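PDB 1C1K: DNA helicase assembly protein from Enterobacteria phage T4, which loads the replicative helicase onto fork DNA covered by single-stranded DNA-binding protein, coordinates leading- and lagging-strand synthesis, and takes part in viral recombination and repair. Local coordinates for residues 147-150 / 151-154; 21-24 / 25-29; 92-95 / 96-99. All coordinates share one frame; numbering follows the deposited sequence.

Contact 1: 147-150 / 151-154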
loop_
_atom_site.group_PDB
_atom_site.type_symbol
_atom_site.label_atom_id
_atom_site.label_comp_id
_atom_site.label_asym_id
_atom_site.label_seq_id
_atom_site.Cartn_x
_atom_site.Cartn_y
_atom_site.Cartn_z
ATOM N N ILE A 147 -15.923 -5.575 0.681
ATOM C CA ILE A 147 -14.509 -5.515 1.032
ATOM C C ILE A 147 -13.868 -4.199 0.596
ATOM O O ILE A 147 -13.042 -3.636 1.324
ATOM C CB ILE A 147 -13.726 -6.750 0.477
ATOM C CG1 ILE A 147 -12.400 -6.898 1.236
ATOM C CG2 ILE A 147 -13.500 -6.624 -1.030
ATOM C CD1 ILE A 147 -12.563 -7.215 2.721
ATOM N N PHE A 148 -14.241 -3.690 -0.575
ATOM C CA PHE A 148 -13.687 -2.415 -1.015
ATOM C C PHE A 148 -14.207 -1.302 -0.109
ATOM O O PHE A 148 -13.468 -0.396 0.263
ATOM C CB PHE A 148 -14.082 -2.118 -2.462
ATOM C CG PHE A 148 -13.598 -0.775 -2.961
ATOM C CD1 PHE A 148 -12.317 -0.321 -2.656
ATOM C CD2 PHE A 148 -14.426 0.036 -3.731
ATOM C CE1 PHE A 148 -11.871 0.919 -3.109
ATOM C CE2 PHE A 148 -13.986 1.279 -4.189
ATOM C CZ PHE A 148 -12.703 1.718 -3.874
ATOM N N LYS A 149 -15.488 -1.376 0.252
ATOM C CA LYS A 149 -16.097 -0.368 1.117
ATOM C C LYS A 149 -15.401 -0.326 2.468
ATOM O O LYS A 149 -15.235 0.747 3.051
ATOM C CB LYS A 149 -17.591 -0.663 1.319
ATOM C CG LYS A 149 -18.480 -0.185 0.187
ATOM C CD LYS A 149 -19.929 -0.593 0.408
ATOM C CE LYS A 149 -20.788 -0.315 -0.816
ATOM N NZ LYS A 149 -20.639 1.073 -1.311
ATOM N N LEU A 150 -14.997 -1.491 2.964
ATOM C CA LEU A 150 -14.317 -1.564 4.250
ATOM C C LEU A 150 -12.952 -0.891 4.153
ATOM O O LEU A 150 -12.491 -0.246 5.098
ATOM C CB LEU A 150 -14.171 -3.020 4.692
ATOM C CG LEU A 150 -15.492 -3.685 5.110
ATOM C CD1 LEU A 150 -15.270 -5.168 5.384
ATOM C CD2 LEU A 150 -16.049 -2.981 6.345
ATOM N N LEU A 151 -12.299 -1.034 3.006
ATOM C CA LEU A 151 -11.003 -0.400 2.825
ATOM C C LEU A 151 -11.210 1.111 2.787
ATOM O O LEU A 151 -10.462 1.867 3.406
ATOM C CB LEU A 151 -10.355 -0.864 1.519
ATOM C CG LEU A 151 -9.062 -0.146 1.128
ATOM C CD1 LEU A 151 -7.987 -0.402 2.178
ATOM C CD2 LEU A 151 -8.616 -0.633 -0.244
ATOM N N GLN A 152 -12.235 1.543 2.059
ATOM C CA GLN A 152 -12.551 2.959 1.938
ATOM C C GLN A 152 -12.775 3.598 3.301
ATOM O O GLN A 152 -12.317 4.713 3.554
ATOM C CB GLN A 152 -13.812 3.147 1.094
ATOM C CG GLN A 152 -13.593 3.071 -0.401
ATOM C CD GLN A 152 -14.885 3.244 -1.174
ATOM O OE1 GLN A 152 -15.782 2.403 -1.102
ATOM N NE2 GLN A 152 -14.991 4.341 -1.917
ATOM N N SER A 153 -13.485 2.889 4.173
ATOM C CA SER A 153 -13.793 3.397 5.504
ATOM C C SER A 153 -12.616 3.260 6.460
ATOM O O SER A 153 -12.724 3.600 7.640
ATOM C CB SER A 153 -15.004 2.662 6.086
ATOM O OG SER A 153 -16.028 2.496 5.121
ATOM N N ASN A 154 -11.501 2.753 5.951
ATOM C CA ASN A 154 -10.300 2.574 6.755
ATOM C C ASN A 154 -10.496 1.599 7.920
ATOM O O ASN A 154 -9.825 1.705 8.952
ATOM C CB ASN A 154 -9.811 3.927 7.282
ATOM C CG ASN A 154 -8.444 3.840 7.929
ATOM O OD1 ASN A 154 -7.529 3.207 7.398
ATOM N ND2 ASN A 154 -8.300 4.476 9.084
HETATM O O HOH W 1 -18.012 2.029 -2.609
#
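Leu151 N, Gln152 N and Ser153 N bond back to the carbonyls of Ile147, Phe148 and Lys149 in consecutive i to i+4 steps, of which Gln152 N to Phe148 O is the shortest at 2.9 Å and lies in the carbonyl plane. Outside this backbone ladder the amide of Gln152 stacks on one face of the Phe148 ring. The two planes are only 5° apart, and Gln152 CD sits 3.7 Å above the ring plane of Phe148, offset toward its rim. Gln152 CG adds a CH-pi contact, 4.0 Å from the centroid of the Phe148 ring and 19° off its normal. Phe148 turns its ring against the amide because CG lies opposite the backbone N (chi1 177°), which sends the ring along the helix toward its C-terminal end. Trp183 and Tyr186 of helix 181-196 also meet this ring edge-to-face. Here helix 146-152 ends in a Schellman motif: Asn154 takes a positive phi, and its N bonds to Leu151 O. Within this last turn Lys149 O accepts two bonds from one residue, since Ser153 OG reaches it at 2.8 Å and Ser153 N at 3.0 Å, from opposite faces of the carbonyl plane. The hydroxyl of this exposed serine thus spends its hydrogen on the backbone. Gln152 OE1 is tied to the preceding turn through a water, which donates to it at 2.7 Å and accepts from Lys149 NZ at 3.1 Å.

Contact 2: 21-24 / 25-29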
loop_
_atom_site.group_PDB
_atom_site.type_symbol
_atom_site.label_atom_id
_atom_site.label_comp_id
_atom_site.label_asym_id
_atom_site.label_seq_id
_atom_site.Cartn_x
_atom_site.Cartn_y
_atom_site.Cartn_z
ATOM N N LYS A 21 15.380 11.632 -6.182
ATOM C CA LYS A 21 15.180 10.640 -7.240
ATOM C C LYS A 21 14.412 9.437 -6.708
ATOM O O LYS A 21 13.531 8.897 -7.390
ATOM C CB LYS A 21 16.526 10.176 -7.794
ATOM C CG LYS A 21 17.248 11.235 -8.615
ATOM C CD LYS A 21 18.483 10.665 -9.286
ATOM C CE LYS A 21 19.211 11.738 -10.072
ATOM N NZ LYS A 21 20.617 11.342 -10.384
ATOM N N LEU A 22 14.756 9.005 -5.497
ATOM C CA LEU A 22 14.073 7.869 -4.885
ATOM C C LEU A 22 12.590 8.206 -4.679
ATOM O O LEU A 22 11.712 7.405 -4.992
ATOM C CB LEU A 22 14.721 7.517 -3.543
ATOM C CG LEU A 22 14.092 6.341 -2.784
ATOM C CD1 LEU A 22 14.437 5.025 -3.481
ATOM C CD2 LEU A 22 14.601 6.326 -1.339
ATOM N N TYR A 23 12.317 9.392 -4.150
ATOM C CA TYR A 23 10.943 9.816 -3.928
ATOM C C TYR A 23 10.163 9.836 -5.241
ATOM O O TYR A 23 9.052 9.306 -5.321
ATOM C CB TYR A 23 10.906 11.213 -3.303
ATOM C CG TYR A 23 9.592 11.933 -3.514
ATOM C CD1 TYR A 23 8.420 11.479 -2.912
ATOM C CD2 TYR A 23 9.518 13.061 -4.324
ATOM C CE1 TYR A 23 7.203 12.138 -3.116
ATOM C CE2 TYR A 23 8.312 13.723 -4.534
ATOM C CZ TYR A 23 7.162 13.255 -3.929
ATOM O OH TYR A 23 5.968 13.908 -4.144
ATOM N N LEU A 24 10.747 10.451 -6.268
ATOM C CA LEU A 24 10.091 10.559 -7.567
ATOM C C LEU A 24 9.796 9.205 -8.194
ATOM O O LEU A 24 8.723 9.002 -8.759
ATOM C CB LEU A 24 10.936 11.401 -8.536
ATOM C CG LEU A 24 10.148 11.991 -9.716
ATOM C CD1 LEU A 24 9.081 12.943 -9.205
ATOM C CD2 LEU A 24 11.092 12.734 -10.652
ATOM N N MET A 25 10.741 8.278 -8.105
ATOM C CA MET A 25 10.524 6.959 -8.676
ATOM C C MET A 25 9.409 6.228 -7.933
ATOM O O MET A 25 8.590 5.569 -8.558
ATOM C CB MET A 25 11.820 6.144 -8.660
ATOM C CG MET A 25 12.228 5.565 -7.318
ATOM S SD MET A 25 13.630 4.426 -7.506
ATOM C CE MET A 25 13.297 3.753 -9.103
ATOM N N ILE A 26 9.362 6.351 -6.609
ATOM C CA ILE A 26 8.316 5.683 -5.842
ATOM C C ILE A 26 6.971 6.365 -6.087
ATOM O O ILE A 26 5.934 5.706 -6.160
ATOM C CB ILE A 26 8.658 5.666 -4.326
ATOM C CG1 ILE A 26 9.891 4.783 -4.104
ATOM C CG2 ILE A 26 7.462 5.125 -3.504
ATOM C CD1 ILE A 26 10.503 4.881 -2.710
ATOM N N LYS A 27 6.993 7.685 -6.239
ATOM C CA LYS A 27 5.769 8.436 -6.497
ATOM C C LYS A 27 5.165 7.990 -7.826
ATOM O O LYS A 27 3.966 7.730 -7.923
ATOM C CB LYS A 27 6.064 9.935 -6.550
ATOM C CG LYS A 27 4.831 10.808 -6.750
ATOM C CD LYS A 27 5.231 12.229 -7.114
ATOM C CE LYS A 27 4.031 13.153 -7.135
ATOM N NZ LYS A 27 4.285 14.317 -8.022
ATOM N N GLN A 28 6.002 7.891 -8.849
ATOM C CA GLN A 28 5.525 7.485 -10.162
ATOM C C GLN A 28 5.062 6.032 -10.140
ATOM O O GLN A 28 4.092 5.665 -10.800
ATOM C CB GLN A 28 6.629 7.703 -11.197
ATOM C CG GLN A 28 6.890 9.181 -11.450
ATOM C CD GLN A 28 8.136 9.435 -12.268
ATOM O OE1 GLN A 28 8.643 10.563 -12.319
ATOM N NE2 GLN A 28 8.642 8.391 -12.917
ATOM N N HIS A 29 5.748 5.206 -9.360
ATOM C CA HIS A 29 5.382 3.805 -9.246
ATOM C C HIS A 29 3.979 3.699 -8.643
ATOM O O HIS A 29 3.131 2.960 -9.145
ATOM C CB HIS A 29 6.384 3.071 -8.349
ATOM C CG HIS A 29 6.017 1.646 -8.087
ATOM N ND1 HIS A 29 6.564 0.598 -8.793
ATOM C CD2 HIS A 29 5.146 1.094 -7.206
ATOM C CE1 HIS A 29 6.048 -0.538 -8.358
ATOM N NE2 HIS A 29 5.185 -0.265 -7.397
#
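Met25, Ile26, Lys27 and Gln28 each donate a backbone N-H to the carbonyl four residues earlier, from Lys21 O through Leu24 O, so the segment is regular alpha-helix throughout. The shortest of these bonds is Lys27 N to Tyr23 O at 2.8 Å. The longest is Ile26 N to Leu22 O at 3.0 Å. Apolar contacts occupy one flank. Leu22 and Ile26 lie side by side and point the same way, with Leu22 CG 3.9 Å from Ile26 CD1. Met25 crosses Leu22 instead, its SD 4.1 Å from Leu22 CD1. Its CG stands between the backbone N and the carbonyl carbon (chi1 76°), a strained choice on a helix, and this presses Met25 CG to within 3.0 Å of Leu22 O. Aliphatic carbon against polar groups makes up the third kind of contact. Lys27 runs out extended and passes the phenol end of Tyr23, where its CD comes 3.5 Å from Tyr23 OH; the methylenes do the touching, and Lys27 CB lies over one ring face near the rim. Gln28 behaves similarly one residue on, laying its amide oxygen against a branched carbon, with Gln28 OE1 3.3 Å from Leu24 CG. Helix 16-30 turns the Leu22 and Ile26 flank to helix 68-81: Leu22 meets Leu68 and Leu71, while Ile26 meets Phe75 and Leu79. Tyr23 joins that interface, its ring meeting Phe75 with the planes at about 55°. At the far end His29 spans two partners, as ND1 bonds to Val36 N and NE2 to Ala192 O of helix 181-196, linking the first helix to the C-terminal half of the chain.

Contact 3: 92-95 / 96-99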
loop_
_atom_site.group_PDB
_atom_site.type_symbol
_atom_site.label_atom_id
_atom_site.label_comp_id
_atom_site.label_asym_id
_atom_site.label_seq_id
_atom_site.Cartn_x
_atom_site.Cartn_y
_atom_site.Cartn_z
ATOM N N ASP A 92 5.074 18.596 2.154
ATOM C CA ASP A 92 3.922 19.252 2.786
ATOM C C ASP A 92 3.019 18.237 3.486
ATOM O O ASP A 92 2.016 18.613 4.088
ATOM C CB ASP A 92 3.048 19.960 1.734
ATOM C CG ASP A 92 3.776 21.071 0.991
ATOM O OD1 ASP A 92 4.561 21.803 1.624
ATOM O OD2 ASP A 92 3.544 21.215 -0.233
ATOM N N ALA A 93 3.366 16.956 3.404
ATOM C CA ALA A 93 2.521 15.907 3.986
ATOM C C ALA A 93 2.798 15.459 5.410
ATOM O O ALA A 93 2.186 14.487 5.858
ATOM C CB ALA A 93 2.525 14.678 3.069
ATOM N N ASP A 94 3.689 16.146 6.124
ATOM C CA ASP A 94 4.023 15.751 7.493
ATOM C C ASP A 94 4.488 14.294 7.427
ATOM O O ASP A 94 4.173 13.473 8.290
ATOM C CB ASP A 94 2.784 15.866 8.388
ATOM C CG ASP A 94 3.130 16.145 9.836
ATOM O OD1 ASP A 94 2.216 16.059 10.686
ATOM O OD2 ASP A 94 4.310 16.450 10.126
ATOM N N ALA A 95 5.260 13.999 6.387
ATOM C CA ALA A 95 5.757 12.658 6.108
ATOM C C ALA A 95 6.500 11.902 7.205
ATOM O O ALA A 95 6.291 10.703 7.380
ATOM C CB ALA A 95 6.618 12.702 4.850
ATOM N N LEU A 96 7.376 12.576 7.936
ATOM C CA LEU A 96 8.133 11.881 8.970
ATOM C C LEU A 96 7.237 11.425 10.111
ATOM O O LEU A 96 7.385 10.314 10.625
ATOM C CB LEU A 96 9.260 12.775 9.493
ATOM C CG LEU A 96 10.654 12.558 8.883
ATOM C CD1 LEU A 96 10.595 11.641 7.664
ATOM C CD2 LEU A 96 11.248 13.910 8.514
ATOM N N VAL A 97 6.301 12.282 10.502
ATOM C CA VAL A 97 5.380 11.932 11.573
ATOM C C VAL A 97 4.566 10.727 11.115
ATOM O O VAL A 97 4.434 9.745 11.842
ATOM C CB VAL A 97 4.424 13.101 11.884
ATOM C CG1 VAL A 97 3.235 12.604 12.680
ATOM C CG2 VAL A 97 5.157 14.177 12.656
ATOM N N PHE A 98 4.037 10.803 9.896
ATOM C CA PHE A 98 3.227 9.722 9.347
ATOM C C PHE A 98 4.004 8.415 9.266
ATOM O O PHE A 98 3.476 7.350 9.576
ATOM C CB PHE A 98 2.703 10.098 7.958
ATOM C CG PHE A 98 1.720 9.107 7.400
ATOM C CD1 PHE A 98 0.353 9.295 7.574
ATOM C CD2 PHE A 98 2.161 7.969 6.731
ATOM C CE1 PHE A 98 -0.561 8.364 7.097
ATOM C CE2 PHE A 98 1.259 7.029 6.250
ATOM C CZ PHE A 98 -0.108 7.226 6.434
ATOM N N TYR A 99 5.260 8.503 8.845
ATOM C CA TYR A 99 6.119 7.334 8.712
ATOM C C TYR A 99 6.391 6.650 10.052
ATOM O O TYR A 99 6.339 5.419 10.154
ATOM C CB TYR A 99 7.438 7.752 8.064
ATOM C CG TYR A 99 8.622 6.889 8.430
ATOM C CD1 TYR A 99 8.818 5.649 7.825
ATOM C CD2 TYR A 99 9.581 7.343 9.330
ATOM C CE1 TYR A 99 9.946 4.883 8.100
ATOM C CE2 TYR A 99 10.709 6.589 9.613
ATOM C CZ TYR A 99 10.890 5.361 8.989
ATOM O OH TYR A 99 12.034 4.637 9.235
HETATM O O HOH W 2 6.694 15.343 9.798
#
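The start of helix 95-107 is set here, with Asp94 in the N-cap position and Ala95, Leu96 and Val97 forming the first turn. Asp94 closes that turn through its backbone: Phe98 N bonds to Asp94 O at 3.1 Å with an N-H...O angle of 169°. Tyr99 N follows with a bond of 2.8 Å to Ala95 O, and Asn78 ND2 of helix 68-81 gives the same Ala95 oxygen a second donor. The Asp94 side chain, by contrast, makes no direct capping bond. Its CG stands opposite the backbone N (chi1 -152°), and the carboxylate crosses the Val97 side chain at a slant, where Asp94 OD2 comes 3.5 Å from Val97 CG2. A water bridges the two residues instead, in the manner of an indirect cap. It donates to Asp94 OD2 at 2.6 Å and accepts from Val97 N at 3.2 Å, so an N-H of the first turn is met by the acid one step removed. The positive phi of Asp94, 56°, marks the break between the loop and the helix. Further along the helix start, Leu96 and Tyr99 both pack on Ile74, and Phe98 meets Asn78 and Ala81, so three side chains lean on helix 68-81. Ala93 in the incoming loop is held to the same region by its carbonyl, which accepts from Asn82 ND2. The short water bond and the neighbouring N-terminal end of the helix should both stabilise a negative charge on Asp94, so its carboxylate is probably ionised and interacts favourably with the helix dipole, through the water and through space.

Overall arrangement
Contacts 2, 3 and 1 follow one another in series along the chain, each lying within a single continuous stretch. Contacts 2 and 3 both fall in the N-terminal part of the loader sequence; their centres are about 16 Å apart, and helix 68-81 stands against both, receiving side chains from helix 16-30 and from helix 95-107. Contact 1 belongs to the C-terminal part, its centre about 26 Å from that of contact 2, on the opposite side of the chain's centre, and about 23 Å from that of contact 3. Helix 181-196 touches both contact 1 and, through His29, contact 2. The separation is consistent with the two-domain helical fold, with the His29 to Ala192 O bond a link between the two parts.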